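Local coordinates for polyketide synthase (Lyngbya majuscula 19L, PDB 3QIT), which supplies the thioesterase of curacin A biosynthesis, an alpha/beta hydrolase-fold enzyme whose decarboxylating, sulfate-eliminating reaction produces a terminal alkene, at residues Q38-A41 with W42-V45; T145-L148 with D149-S153; I159-D162 with V163-A167; L177-E180 with F181-L185; S221-L224 with E225-S229. All coordinates share one frame; numbering follows the deposited sequence.

Overall arrangement
The five contacts follow one another along the chain, all within one alpha/beta hydrolase fold built on a mostly parallel eight-stranded sheet. Contact 1 leads into helix 43-51 from the loop after strand 28-32. Contacts 2, 3 and 4 belong to helices 140-151, 163-173 and 179-188, which lie between strands 120-126 and 234-239, where lids of this fold are commonly inserted. Contact 5, farther along the same interval, is on helix 220-229, leading into strand 234-239. Contacts 1 and 4 touch, with centres 11 Å apart, and contacts 3 and 4 touch at 13 Å. Contacts 3 and 5 lie farthest apart, 42 Å between centres. Contacts 2 and 5 both meet the second subunit, so lie at the dimer interface.

Contact 1. Residues Q38-A41 with W42-V45; sequences QGLA and WQEV
Trp42 turns the edge of its indole toward Gly39, whose carbonyl oxygen lies in the ring plane, 3.6 Å from Trp42 CD1. The same oxygen is 3.5 Å from Trp42 CB and accepts a hydrogen bond from Trp42 N at 3.1 Å, a donor that stands above the carbonyl plane, 45° out of it. Backbone and ring edge of Trp42 thus gather round one acceptor. With CG anti to its own carbonyl carbon (chi1 -74°), the indole runs to a different side of the turn from Leu40 and Gln43. Those two lie side by side and point the same way: Leu40 CD1 touches the amide end of Gln43, 3.7 Å from Gln43 OE1, while Gln43 N donates to Leu40 O at 3.0 Å. The amide oxygen of Gln43 is bound in turn by Trp21 NE1. Here a 3-10 turn passes into helix 43-51, after the loop that follows strand 28-32 of the alpha/beta hydrolase sheet. The Trp42 indole packs on Val100 and His102 of strand 97-102, beside a GxSxG pattern consistent with the nucleophile elbow. On the side of Leu40 and Gln43, Leu40 rests on Ile184 and Leu185 of helix 179-188. Water 1 bridges the widening turn, donating to Ala41 O at 2.7 Å and accepting from Val45 N at 3.3 Å.

Contact 2. Residues T145-L148 with D149-S153; sequences TTCL and DYLSS
Asp149 and Thr145, one helical turn apart, lie side by side and point the same way. From the backbone outward, Asp149 N donates to Thr145 O at 2.9 Å, and Asp149 CB sits 3.4 Å from that same oxygen. Asp149 CG lies 3.2 Å from Thr145 O, because it is anti to the Asp149 carbonyl carbon (chi1 -70°), which folds the carboxylate back along the preceding turn. At the tip, Asp149 OD2 comes to 3.7 Å from the methyl CG2 of Thr145. The other carboxylate oxygen, OD1, forms a salt bridge to Arg116 of the second subunit. Farther round the helix, Leu151 repeats the spacing on an apolar side: Leu151 N reaches Cys147 O at 2.8 Å by a nearly straight bond, and Leu151 CD1 lies 3.8 Å from Cys147 SG. Both side chains also pack on Leu79 of the second subunit. Beyond Leu151 the helix frays, for the bonds of Ser152 N, to Leu148 O and Asp149 O, are both weak. Ser153 closes the end, its N and OG both donating to Tyr150 O, OG at 2.7 Å in the carbonyl plane. The arrangement is the last turn of helix 140-151, in the region between strands 120-126 and 234-239 where alpha/beta hydrolases commonly carry a lid, with one flank given to the dimer interface.

Contact 3. Residues I159-D162 with V163-A167; sequences IFPD and VATAA
The backbone is extended at Asp162 and helical from Val163 on, so the chain bends back and brings Thr165 and Ala166 against Phe160, Pro161 and Asp162. Asp162 O receives two weak bonds, from Thr165 N at 3.3 Å and Ala166 N at 3.4 Å. The stronger grip is the carboxylate's. Asp162 CG sits between its backbone N and carbonyl carbon (chi1 53°), which turns OD1 to accept Thr165 N at 2.9 Å, nearly along the C-O axis, and Thr165 OG1 at 2.7 Å, on the syn side and 31° out of the carboxylate plane. This makes Asp162 the N-cap of helix 163-173, in the region between strands 120-126 and 234-239 of the alpha/beta hydrolase fold. An alanine at Asp162 is likely to leave Thr165 N without its capping acceptor and the Thr165 hydroxyl free to turn. Beside the cap, Phe160 lays one ring face on the helix: Ala166 CA stands over the ring centre, 4.2 Å from the centroid, a CH-pi contact. Thr165 CG2 reaches Phe160 CD1 obliquely at 3.8 Å, and the Pro161 and Thr165 side chains cross at about a right angle, Pro161 CG 3.6 Å from Thr165 OG1. The Phe160 ring also meets Trp199 edge-to-face.

Contact 4. Residues L177-E180 with F181-L185; sequences LSEE and FSYIL
Leu177 meets the Phe181 ring obliquely, with Leu177 CD2 3.4 Å from Phe181 CD2. One face of this ring is occupied by Leu185, whose CD1 stands 4.0 Å above the plane, over the centre. Leu177 CD2 also touches Leu185 CD1 at 3.7 Å, so ring and two leucines close into one apolar cluster. The second ring, Tyr183, lies beside Glu179 and points the same way, the carboxylate turned 40° from the ring plane. That approach is loose, with Glu179 OE2 4.0 Å from Tyr183 CB. Both rings stand on the first turns of helix 179-188, and Ser178 is its N-cap: with OG set between the Ser178 N and carbonyl carbon (chi1 61°), the hydroxyl oxygen accepts from Phe181 N at 3.0 Å, while Ser178 O takes Ser182 N at 2.9 Å. At the next residue, Glu179 O is gripped twice from the same face of its plane, by Tyr183 N and by Ser182 OG at 2.8 Å. The buried Ser182 hydroxyl thereby spends its proton on the helix's own backbone. Helix 179-188 follows helix 163-173 in the chain and packs on it, Ser182 against Ala167, Tyr183 against Val163, and Leu177 and Leu185 against Leu170. Elsewhere Phe181 rests on Gln43 and Glu44 of helix 43-51 and on Ile273 of helix 271-274.

Contact 5. Residues S221-L224 with E225-S229; sequences SQYL and EMLKS
Leu227 lies over one face of the Tyr223 ring, its CG 4.1 Å from the ring centroid and 24° off the normal, displaced toward the rim in a CH-pi contact. Of its two methyls, over the same face, CD1 reaches Tyr223 CE2 at 3.7 Å and CD2 comes to 3.4 Å from Tyr223 OH. Met226 approaches the same ring obliquely, with SD 3.7 Å from Tyr223 CE1, a Met-aromatic contact. The ring is brought to both partners by its first torsion, CG anti to the Tyr223 N (chi1 -174°), which carries it outward and somewhat forward, toward the next turn. A neighbouring apolar pair, Leu224 CD2 and Leu227 CD1, is 4.1 Å apart. Behind these side chains, Leu227 N donates to Tyr223 O at 3.0 Å in the carbonyl plane, and Lys228 N to Leu224 O at 2.8 Å. The phenol hydroxyl is hydrogen-bonded to Thr110 OG1 of helix 104-115, fixing the ring from its far end. A leucine in place of Tyr223 would probably leave Thr110 without this partner and take the aromatic face from under Leu227. Farther out, Met226 packs on Ala111 and Ser114, and on Leu144 of the second subunit, while Leu224 and Leu227 meet Thr256 of helix 247-256. The three- and four-residue spacing of Tyr223, Met226 and Leu227 makes one buried face of helix 220-229, which leads into strand 234-239 of the alpha/beta hydrolase sheet.

Contact 1. Residues Q38-A41 with W42-V45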
loop_
_atom_site.group_PDB
_atom_site.type_symbol
_atom_site.label_atom_id
_atom_site.label_comp_id
_atom_site.label_asym_id
_atom_site.label_seq_id
_atom_site.Cartn_x
_atom_site.Cartn_y
_atom_site.Cartn_z
ATOM N N GLN B 38 18.299 9.793 -4.704
ATOM C CA GLN B 38 18.954 9.041 -3.630
ATOM C C GLN B 38 19.475 10.056 -2.632
ATOM O O GLN B 38 19.565 11.244 -2.946
ATOM C CB GLN B 38 20.143 8.224 -4.188
ATOM C CG GLN B 38 21.132 9.059 -4.990
ATOM C CD GLN B 38 22.318 8.249 -5.479
ATOM O OE1 GLN B 38 22.915 7.476 -4.728
ATOM N NE2 GLN B 38 22.650 8.405 -6.755
ATOM N N GLY B 39 19.798 9.601 -1.434
ATOM C CA GLY B 39 20.247 10.543 -0.387
ATOM C C GLY B 39 21.492 11.307 -0.764
ATOM O O GLY B 39 21.626 12.496 -0.438
ATOM N N LEU B 40 22.379 10.652 -1.516
ATOM C CA LEU B 40 23.609 11.285 -1.982
ATOM C C LEU B 40 23.360 12.511 -2.872
ATOM O O LEU B 40 24.207 13.376 -2.932
ATOM C CB LEU B 40 24.510 10.259 -2.683
ATOM C CG LEU B 40 25.793 10.735 -3.357
ATOM C CD1 LEU B 40 26.770 11.320 -2.365
ATOM C CD2 LEU B 40 26.431 9.615 -4.128
ATOM N N ALA B 41 22.172 12.625 -3.478
ATOM C CA ALA B 41 21.870 13.772 -4.343
ATOM C C ALA B 41 21.877 15.095 -3.563
ATOM O O ALA B 41 21.932 16.160 -4.163
ATOM C CB ALA B 41 20.488 13.568 -5.069
ATOM N N TRP B 42 21.806 15.006 -2.232
ATOM C CA TRP B 42 21.824 16.189 -1.372
ATOM C C TRP B 42 23.219 16.675 -1.061
ATOM O O TRP B 42 23.358 17.672 -0.364
ATOM C CB TRP B 42 21.107 15.893 -0.040
ATOM C CG TRP B 42 19.602 15.837 -0.184
ATOM C CD1 TRP B 42 18.825 14.715 -0.204
ATOM C CD2 TRP B 42 18.724 16.952 -0.377
ATOM N NE1 TRP B 42 17.497 15.070 -0.367
ATOM C CE2 TRP B 42 17.413 16.438 -0.480
ATOM C CE3 TRP B 42 18.919 18.345 -0.460
ATOM C CZ2 TRP B 42 16.282 17.268 -0.647
ATOM C CZ3 TRP B 42 17.795 19.171 -0.626
ATOM C CH2 TRP B 42 16.492 18.626 -0.735
ATOM N N GLN B 43 24.250 16.002 -1.572
ATOM C CA GLN B 43 25.622 16.285 -1.099
ATOM C C GLN B 43 26.051 17.746 -1.246
ATOM O O GLN B 43 26.709 18.302 -0.354
ATOM C CB GLN B 43 26.628 15.379 -1.804
ATOM C CG GLN B 43 28.072 15.654 -1.362
ATOM C CD GLN B 43 28.937 14.433 -1.457
ATOM O OE1 GLN B 43 28.962 13.619 -0.547
ATOM N NE2 GLN B 43 29.675 14.311 -2.543
ATOM N N GLU B 44 25.726 18.356 -2.380
ATOM C CA GLU B 44 26.136 19.739 -2.626
ATOM C C GLU B 44 25.477 20.744 -1.683
ATOM O O GLU B 44 26.069 21.781 -1.382
ATOM C CB GLU B 44 25.966 20.110 -4.100
ATOM C CG GLU B 44 27.052 19.460 -5.003
ATOM C CD GLU B 44 28.481 19.865 -4.592
ATOM O OE1 GLU B 44 28.788 21.081 -4.559
ATOM O OE2 GLU B 44 29.299 18.970 -4.283
ATOM N N VAL B 45 24.256 20.445 -1.235
ATOM C CA VAL B 45 23.627 21.194 -0.136
ATOM C C VAL B 45 24.226 20.842 1.244
ATOM O O VAL B 45 24.406 21.720 2.104
ATOM C CB VAL B 45 22.092 20.960 -0.125
ATOM C CG1 VAL B 45 21.421 21.711 1.042
ATOM C CG2 VAL B 45 21.466 21.366 -1.486
HETATM O O HOH W 1 23.094 18.543 -3.609
#

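Contact 2. Residues T145-L148 with D149-S153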
loop_
_atom_site.group_PDB
_atom_site.type_symbol
_atom_site.label_atom_id
_atom_site.label_comp_id
_atom_site.label_asym_id
_atom_site.label_seq_id
_atom_site.Cartn_x
_atom_site.Cartn_y
_atom_site.Cartn_z
ATOM N N THR B 145 -7.010 -1.754 -13.717
ATOM C CA THR B 145 -6.520 -2.746 -14.689
ATOM C C THR B 145 -5.065 -2.454 -15.075
ATOM O O THR B 145 -4.191 -3.338 -15.028
ATOM C CB THR B 145 -7.399 -2.798 -15.955
ATOM O OG1 THR B 145 -8.758 -3.080 -15.600
ATOM C CG2 THR B 145 -6.920 -3.887 -16.888
ATOM N N THR B 146 -4.805 -1.200 -15.443
ATOM C CA THR B 146 -3.464 -0.769 -15.803
ATOM C C THR B 146 -2.489 -1.006 -14.648
ATOM O O THR B 146 -1.357 -1.447 -14.855
ATOM C CB THR B 146 -3.457 0.720 -16.248
ATOM O OG1 THR B 146 -4.298 0.861 -17.402
ATOM C CG2 THR B 146 -2.046 1.169 -16.612
ATOM N N CYS B 147 -2.953 -0.739 -13.436
ATOM C CA CYS B 147 -2.130 -0.913 -12.242
ATOM C C CYS B 147 -1.798 -2.392 -11.961
ATOM O O CYS B 147 -0.627 -2.742 -11.760
ATOM C CB CYS B 147 -2.826 -0.295 -11.043
ATOM S SG CYS B 147 -1.886 -0.569 -9.509
ATOM N N LEU B 148 -2.813 -3.256 -11.998
ATOM C CA LEU B 148 -2.620 -4.693 -11.757
ATOM C C LEU B 148 -1.726 -5.331 -12.813
ATOM O O LEU B 148 -0.888 -6.188 -12.505
ATOM C CB LEU B 148 -3.957 -5.431 -11.683
ATOM C CG LEU B 148 -4.510 -5.663 -10.278
ATOM C CD1 LEU B 148 -4.708 -4.341 -9.583
ATOM C CD2 LEU B 148 -5.811 -6.452 -10.336
ATOM N N ASP B 149 -1.899 -4.912 -14.064
ATOM C CA ASP B 149 -1.043 -5.419 -15.152
ATOM C C ASP B 149 0.388 -4.952 -14.919
ATOM O O ASP B 149 1.343 -5.718 -15.099
ATOM C CB ASP B 149 -1.541 -4.923 -16.517
ATOM C CG ASP B 149 -2.859 -5.568 -16.930
ATOM O OD1 ASP B 149 -3.231 -6.621 -16.371
ATOM O OD2 ASP B 149 -3.512 -5.017 -17.830
ATOM N N TYR B 150 0.536 -3.700 -14.505
ATOM C CA TYR B 150 1.887 -3.187 -14.255
ATOM C C TYR B 150 2.577 -3.884 -13.069
ATOM O O TYR B 150 3.737 -4.310 -13.186
ATOM C CB TYR B 150 1.879 -1.673 -14.085
ATOM C CG TYR B 150 3.270 -1.143 -13.922
ATOM C CD1 TYR B 150 4.160 -1.112 -15.009
ATOM C CD2 TYR B 150 3.725 -0.727 -12.672
ATOM C CE1 TYR B 150 5.453 -0.647 -14.863
ATOM C CE2 TYR B 150 5.027 -0.265 -12.508
ATOM C CZ TYR B 150 5.883 -0.223 -13.612
ATOM O OH TYR B 150 7.172 0.226 -13.463
ATOM N N LEU B 151 1.852 -4.013 -11.961
ATOM C CA LEU B 151 2.339 -4.703 -10.753
ATOM C C LEU B 151 2.887 -6.107 -11.042
ATOM O O LEU B 151 3.779 -6.597 -10.322
ATOM C CB LEU B 151 1.220 -4.814 -9.710
ATOM C CG LEU B 151 0.603 -3.583 -9.035
ATOM C CD1 LEU B 151 -0.659 -4.013 -8.317
ATOM C CD2 LEU B 151 1.542 -2.912 -8.058
ATOM N N SER B 152 2.372 -6.749 -12.095
ATOM C CA SER B 152 2.798 -8.107 -12.398
ATOM C C SER B 152 3.776 -8.131 -13.555
ATOM O O SER B 152 4.217 -9.201 -13.983
ATOM C CB SER B 152 1.598 -9.024 -12.663
ATOM O OG SER B 152 0.798 -8.526 -13.705
ATOM N N SER B 153 4.126 -6.949 -14.056
ATOM C CA SER B 153 5.145 -6.864 -15.083
ATOM C C SER B 153 6.502 -6.925 -14.397
ATOM O O SER B 153 6.631 -6.737 -13.183
ATOM C CB SER B 153 4.984 -5.613 -15.964
ATOM O OG SER B 153 5.385 -4.428 -15.290
#

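Contact 3. Residues I159-D162 with V163-A167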
loop_
_atom_site.group_PDB
_atom_site.type_symbol
_atom_site.label_atom_id
_atom_site.label_comp_id
_atom_site.label_asym_id
_atom_site.label_seq_id
_atom_site.Cartn_x
_atom_site.Cartn_y
_atom_site.Cartn_z
ATOM N N ILE B 159 20.842 -1.816 -20.037
ATOM C CA ILE B 159 22.209 -2.216 -19.721
ATOM C C ILE B 159 23.125 -1.201 -20.395
ATOM O O ILE B 159 23.164 -1.137 -21.621
ATOM C CB ILE B 159 22.502 -3.612 -20.270
ATOM C CG1 ILE B 159 21.483 -4.636 -19.747
ATOM C CG2 ILE B 159 23.937 -4.011 -19.929
ATOM C CD1 ILE B 159 21.079 -5.687 -20.772
ATOM N N PHE B 160 23.840 -0.405 -19.594
ATOM C CA PHE B 160 24.790 0.580 -20.096
ATOM C C PHE B 160 26.132 -0.121 -20.235
ATOM O O PHE B 160 26.422 -1.074 -19.496
ATOM C CB PHE B 160 24.977 1.766 -19.135
ATOM C CG PHE B 160 23.713 2.498 -18.793
ATOM C CD1 PHE B 160 23.125 3.370 -19.716
ATOM C CD2 PHE B 160 23.159 2.386 -17.526
ATOM C CE1 PHE B 160 21.950 4.082 -19.397
ATOM C CE2 PHE B 160 21.982 3.108 -17.197
ATOM C CZ PHE B 160 21.376 3.932 -18.133
ATOM N N PRO B 161 26.948 0.332 -21.183
ATOM C CA PRO B 161 28.255 -0.310 -21.334
ATOM C C PRO B 161 29.210 -0.042 -20.166
ATOM O O PRO B 161 30.106 -0.857 -19.922
ATOM C CB PRO B 161 28.803 0.302 -22.626
ATOM C CG PRO B 161 28.042 1.533 -22.853
ATOM C CD PRO B 161 26.667 1.281 -22.277
ATOM N N ASP B 162 29.030 1.087 -19.476
ATOM C CA ASP B 162 29.895 1.487 -18.353
ATOM C C ASP B 162 29.252 2.556 -17.466
ATOM O O ASP B 162 28.195 3.101 -17.796
ATOM C CB ASP B 162 31.278 1.967 -18.851
ATOM C CG ASP B 162 31.188 3.053 -19.909
ATOM O OD1 ASP B 162 30.270 3.889 -19.857
ATOM O OD2 ASP B 162 32.051 3.075 -20.813
ATOM N N VAL B 163 29.892 2.854 -16.334
ATOM C CA VAL B 163 29.331 3.811 -15.383
ATOM C C VAL B 163 29.341 5.214 -15.980
ATOM O O VAL B 163 28.422 5.987 -15.731
ATOM C CB VAL B 163 30.079 3.772 -14.003
ATOM C CG1 VAL B 163 29.556 4.870 -13.057
ATOM C CG2 VAL B 163 29.899 2.419 -13.370
ATOM N N ALA B 164 30.356 5.526 -16.793
ATOM C CA ALA B 164 30.449 6.841 -17.449
ATOM C C ALA B 164 29.196 7.136 -18.297
ATOM O O ALA B 164 28.745 8.271 -18.365
ATOM C CB ALA B 164 31.688 6.908 -18.332
ATOM N N THR B 165 28.667 6.110 -18.951
ATOM C CA THR B 165 27.451 6.256 -19.768
ATOM C C THR B 165 26.228 6.543 -18.884
ATOM O O THR B 165 25.412 7.401 -19.213
ATOM C CB THR B 165 27.250 5.035 -20.678
ATOM O OG1 THR B 165 28.378 4.921 -21.565
ATOM C CG2 THR B 165 25.963 5.166 -21.497
ATOM N N ALA B 166 26.152 5.878 -17.722
ATOM C CA ALA B 166 25.070 6.129 -16.776
ATOM C C ALA B 166 25.199 7.539 -16.254
ATOM O O ALA B 166 24.196 8.255 -16.129
ATOM C CB ALA B 166 25.112 5.138 -15.601
ATOM N N ALA B 167 26.430 7.949 -15.934
ATOM C CA ALA B 167 26.633 9.323 -15.457
ATOM C C ALA B 167 26.220 10.346 -16.503
ATOM O O ALA B 167 25.646 11.365 -16.152
ATOM C CB ALA B 167 28.092 9.550 -15.059
#

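Contact 4. Residues L177-E180 with F181-L185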
loop_
_atom_site.group_PDB
_atom_site.type_symbol
_atom_site.label_atom_id
_atom_site.label_comp_id
_atom_site.label_asym_id
_atom_site.label_seq_id
_atom_site.Cartn_x
_atom_site.Cartn_y
_atom_site.Cartn_z
ATOM N N LEU B 177 24.653 19.467 -13.197
ATOM C CA LEU B 177 25.537 18.496 -12.533
ATOM C C LEU B 177 26.939 18.598 -13.108
ATOM O O LEU B 177 27.105 18.639 -14.326
ATOM C CB LEU B 177 25.045 17.043 -12.717
ATOM C CG LEU B 177 24.010 16.408 -11.797
ATOM C CD1 LEU B 177 23.667 15.012 -12.328
ATOM C CD2 LEU B 177 24.528 16.300 -10.376
ATOM N N SER B 178 27.950 18.662 -12.247
ATOM C CA SER B 178 29.323 18.576 -12.737
ATOM C C SER B 178 29.577 17.167 -13.238
ATOM O O SER B 178 28.910 16.218 -12.808
ATOM C CB SER B 178 30.330 18.910 -11.628
ATOM O OG SER B 178 30.204 18.001 -10.550
ATOM N N GLU B 179 30.554 17.024 -14.129
ATOM C CA GLU B 179 30.981 15.696 -14.532
ATOM C C GLU B 179 31.298 14.868 -13.285
ATOM O O GLU B 179 30.904 13.697 -13.194
ATOM C CB GLU B 179 32.189 15.772 -15.482
ATOM C CG GLU B 179 32.612 14.434 -16.103
ATOM C CD GLU B 179 33.373 13.517 -15.133
ATOM O OE1 GLU B 179 34.166 14.022 -14.304
ATOM O OE2 GLU B 179 33.181 12.281 -15.204
ATOM N N GLU B 180 31.987 15.481 -12.319
ATOM C CA GLU B 180 32.410 14.768 -11.107
ATOM C C GLU B 180 31.242 14.241 -10.266
ATOM O O GLU B 180 31.281 13.101 -9.803
ATOM C CB GLU B 180 33.324 15.643 -10.224
ATOM C CG GLU B 180 34.653 16.071 -10.882
ATOM C CD GLU B 180 34.589 17.417 -11.628
ATOM O OE1 GLU B 180 33.620 17.678 -12.373
ATOM O OE2 GLU B 180 35.544 18.219 -11.483
ATOM N N PHE B 181 30.240 15.089 -10.037
ATOM C CA PHE B 181 29.121 14.738 -9.169
ATOM C C PHE B 181 28.231 13.742 -9.908
ATOM O O PHE B 181 27.756 12.782 -9.310
ATOM C CB PHE B 181 28.344 15.983 -8.721
ATOM C CG PHE B 181 27.359 15.735 -7.586
ATOM C CD1 PHE B 181 27.553 14.702 -6.661
ATOM C CD2 PHE B 181 26.262 16.561 -7.431
ATOM C CE1 PHE B 181 26.633 14.475 -5.616
ATOM C CE2 PHE B 181 25.348 16.363 -6.388
ATOM C CZ PHE B 181 25.530 15.309 -5.494
ATOM N N SER B 182 28.069 13.933 -11.216
ATOM C CA SER B 182 27.288 12.970 -12.010
ATOM C C SER B 182 27.906 11.569 -11.895
ATOM O O SER B 182 27.207 10.540 -11.762
ATOM C CB SER B 182 27.154 13.431 -13.474
ATOM O OG SER B 182 28.346 13.205 -14.197
ATOM N N TYR B 183 29.220 11.514 -11.913
ATOM C CA TYR B 183 29.920 10.248 -11.763
ATOM C C TYR B 183 29.746 9.637 -10.373
ATOM O O TYR B 183 29.448 8.465 -10.247
ATOM C CB TYR B 183 31.405 10.426 -12.088
ATOM C CG TYR B 183 32.096 9.100 -12.132
ATOM C CD1 TYR B 183 32.123 8.347 -13.319
ATOM C CD2 TYR B 183 32.641 8.549 -10.980
ATOM C CE1 TYR B 183 32.735 7.098 -13.356
ATOM C CE2 TYR B 183 33.253 7.310 -10.999
ATOM C CZ TYR B 183 33.297 6.592 -12.180
ATOM O OH TYR B 183 33.910 5.368 -12.175
ATOM N N ILE B 184 29.930 10.441 -9.331
ATOM C CA ILE B 184 29.721 10.010 -7.956
ATOM C C ILE B 184 28.297 9.388 -7.738
ATOM O O ILE B 184 28.132 8.323 -7.091
ATOM C CB ILE B 184 30.031 11.231 -7.027
ATOM C CG1 ILE B 184 31.564 11.390 -6.934
ATOM C CG2 ILE B 184 29.381 11.096 -5.659
ATOM C CD1 ILE B 184 32.032 12.750 -6.425
ATOM N N LEU B 185 27.294 10.041 -8.300
ATOM C CA LEU B 185 25.896 9.568 -8.193
ATOM C C LEU B 185 25.715 8.230 -8.917
ATOM O O LEU B 185 25.215 7.281 -8.342
ATOM C CB LEU B 185 24.964 10.609 -8.778
ATOM C CG LEU B 185 24.830 11.869 -7.914
ATOM C CD1 LEU B 185 24.198 12.988 -8.751
ATOM C CD2 LEU B 185 24.009 11.580 -6.690
#

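Contact 5. Residues S221-L224 with E225-S229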
loop_
_atom_site.group_PDB
_atom_site.type_symbol
_atom_site.label_atom_id
_atom_site.label_comp_id
_atom_site.label_asym_id
_atom_site.label_seq_id
_atom_site.Cartn_x
_atom_site.Cartn_y
_atom_site.Cartn_z
ATOM N N SER B 221 -7.984 18.732 -3.928
ATOM C CA SER B 221 -8.768 19.372 -2.871
ATOM C C SER B 221 -8.337 18.936 -1.463
ATOM O O SER B 221 -8.064 19.771 -0.599
ATOM C CB SER B 221 -10.256 19.083 -3.090
ATOM O OG SER B 221 -11.045 19.832 -2.190
ATOM N N GLN B 222 -8.256 17.625 -1.252
ATOM C CA GLN B 222 -7.839 17.062 0.033
ATOM C C GLN B 222 -6.414 17.496 0.403
ATOM O O GLN B 222 -6.139 17.835 1.563
ATOM C CB GLN B 222 -7.938 15.533 -0.000
ATOM C CG GLN B 222 -7.801 14.853 1.357
ATOM C CD GLN B 222 -9.136 14.682 2.080
ATOM O OE1 GLN B 222 -9.843 15.656 2.359
ATOM N NE2 GLN B 222 -9.477 13.436 2.401
ATOM N N TYR B 223 -5.525 17.480 -0.590
ATOM C CA TYR B 223 -4.133 17.860 -0.376
ATOM C C TYR B 223 -3.999 19.305 0.091
ATOM O O TYR B 223 -3.212 19.592 0.987
ATOM C CB TYR B 223 -3.256 17.617 -1.614
ATOM C CG TYR B 223 -1.799 17.875 -1.301
ATOM C CD1 TYR B 223 -1.168 17.165 -0.279
ATOM C CD2 TYR B 223 -1.074 18.865 -1.969
ATOM C CE1 TYR B 223 0.157 17.390 0.057
ATOM C CE2 TYR B 223 0.280 19.103 -1.645
ATOM C CZ TYR B 223 0.881 18.357 -0.622
ATOM O OH TYR B 223 2.197 18.564 -0.253
ATOM N N LEU B 224 -4.767 20.208 -0.513
ATOM C CA LEU B 224 -4.757 21.607 -0.090
ATOM C C LEU B 224 -5.213 21.732 1.362
ATOM O O LEU B 224 -4.701 22.571 2.108
ATOM C CB LEU B 224 -5.639 22.469 -1.001
ATOM C CG LEU B 224 -5.183 22.645 -2.457
ATOM C CD1 LEU B 224 -6.206 23.467 -3.241
ATOM C CD2 LEU B 224 -3.801 23.293 -2.526
ATOM N N GLU B 225 -6.160 20.893 1.773
ATOM C CA GLU B 225 -6.594 20.929 3.163
ATOM C C GLU B 225 -5.452 20.534 4.095
ATOM O O GLU B 225 -5.312 21.106 5.176
ATOM C CB GLU B 225 -7.839 20.065 3.400
ATOM C CG GLU B 225 -9.124 20.641 2.793
ATOM C CD GLU B 225 -9.623 21.915 3.487
ATOM O OE1 GLU B 225 -10.481 22.613 2.897
ATOM O OE2 GLU B 225 -9.176 22.221 4.619
ATOM N N MET B 226 -4.638 19.570 3.668
ATOM C CA MET B 226 -3.433 19.198 4.409
ATOM C C MET B 226 -2.504 20.405 4.522
ATOM O O MET B 226 -2.068 20.753 5.629
ATOM C CB MET B 226 -2.716 18.018 3.736
ATOM C CG MET B 226 -1.220 17.896 4.072
ATOM S SD MET B 226 -0.495 16.326 3.574
ATOM C CE MET B 226 -1.171 15.267 4.845
ATOM N N LEU B 227 -2.224 21.041 3.381
ATOM C CA LEU B 227 -1.331 22.208 3.335
ATOM C C LEU B 227 -1.843 23.342 4.233
ATOM O O LEU B 227 -1.063 23.976 4.963
ATOM C CB LEU B 227 -1.144 22.713 1.900
ATOM C CG LEU B 227 -0.473 21.800 0.852
ATOM C CD1 LEU B 227 -0.320 22.517 -0.462
ATOM C CD2 LEU B 227 0.869 21.250 1.314
ATOM N N LYS B 228 -3.157 23.548 4.212
ATOM C CA LYS B 228 -3.789 24.589 5.015
ATOM C C LYS B 228 -3.575 24.352 6.515
ATOM O O LYS B 228 -3.455 25.311 7.278
ATOM C CB LYS B 228 -5.286 24.680 4.680
ATOM C CG LYS B 228 -5.947 25.981 5.102
ATOM C CD LYS B 228 -7.433 26.009 4.750
ATOM C CE LYS B 228 -8.063 27.347 5.154
ATOM N NZ LYS B 228 -9.558 27.340 5.071
ATOM N N SER B 229 -3.500 23.077 6.906
ATOM C CA SER B 229 -3.432 22.654 8.314
ATOM C C SER B 229 -2.041 22.768 8.950
ATOM O O SER B 229 -1.910 22.737 10.189
ATOM C CB SER B 229 -3.923 21.207 8.455
ATOM O OG SER B 229 -2.915 20.267 8.088
HETATM O O HOH W 2 -9.286 22.155 -0.275
#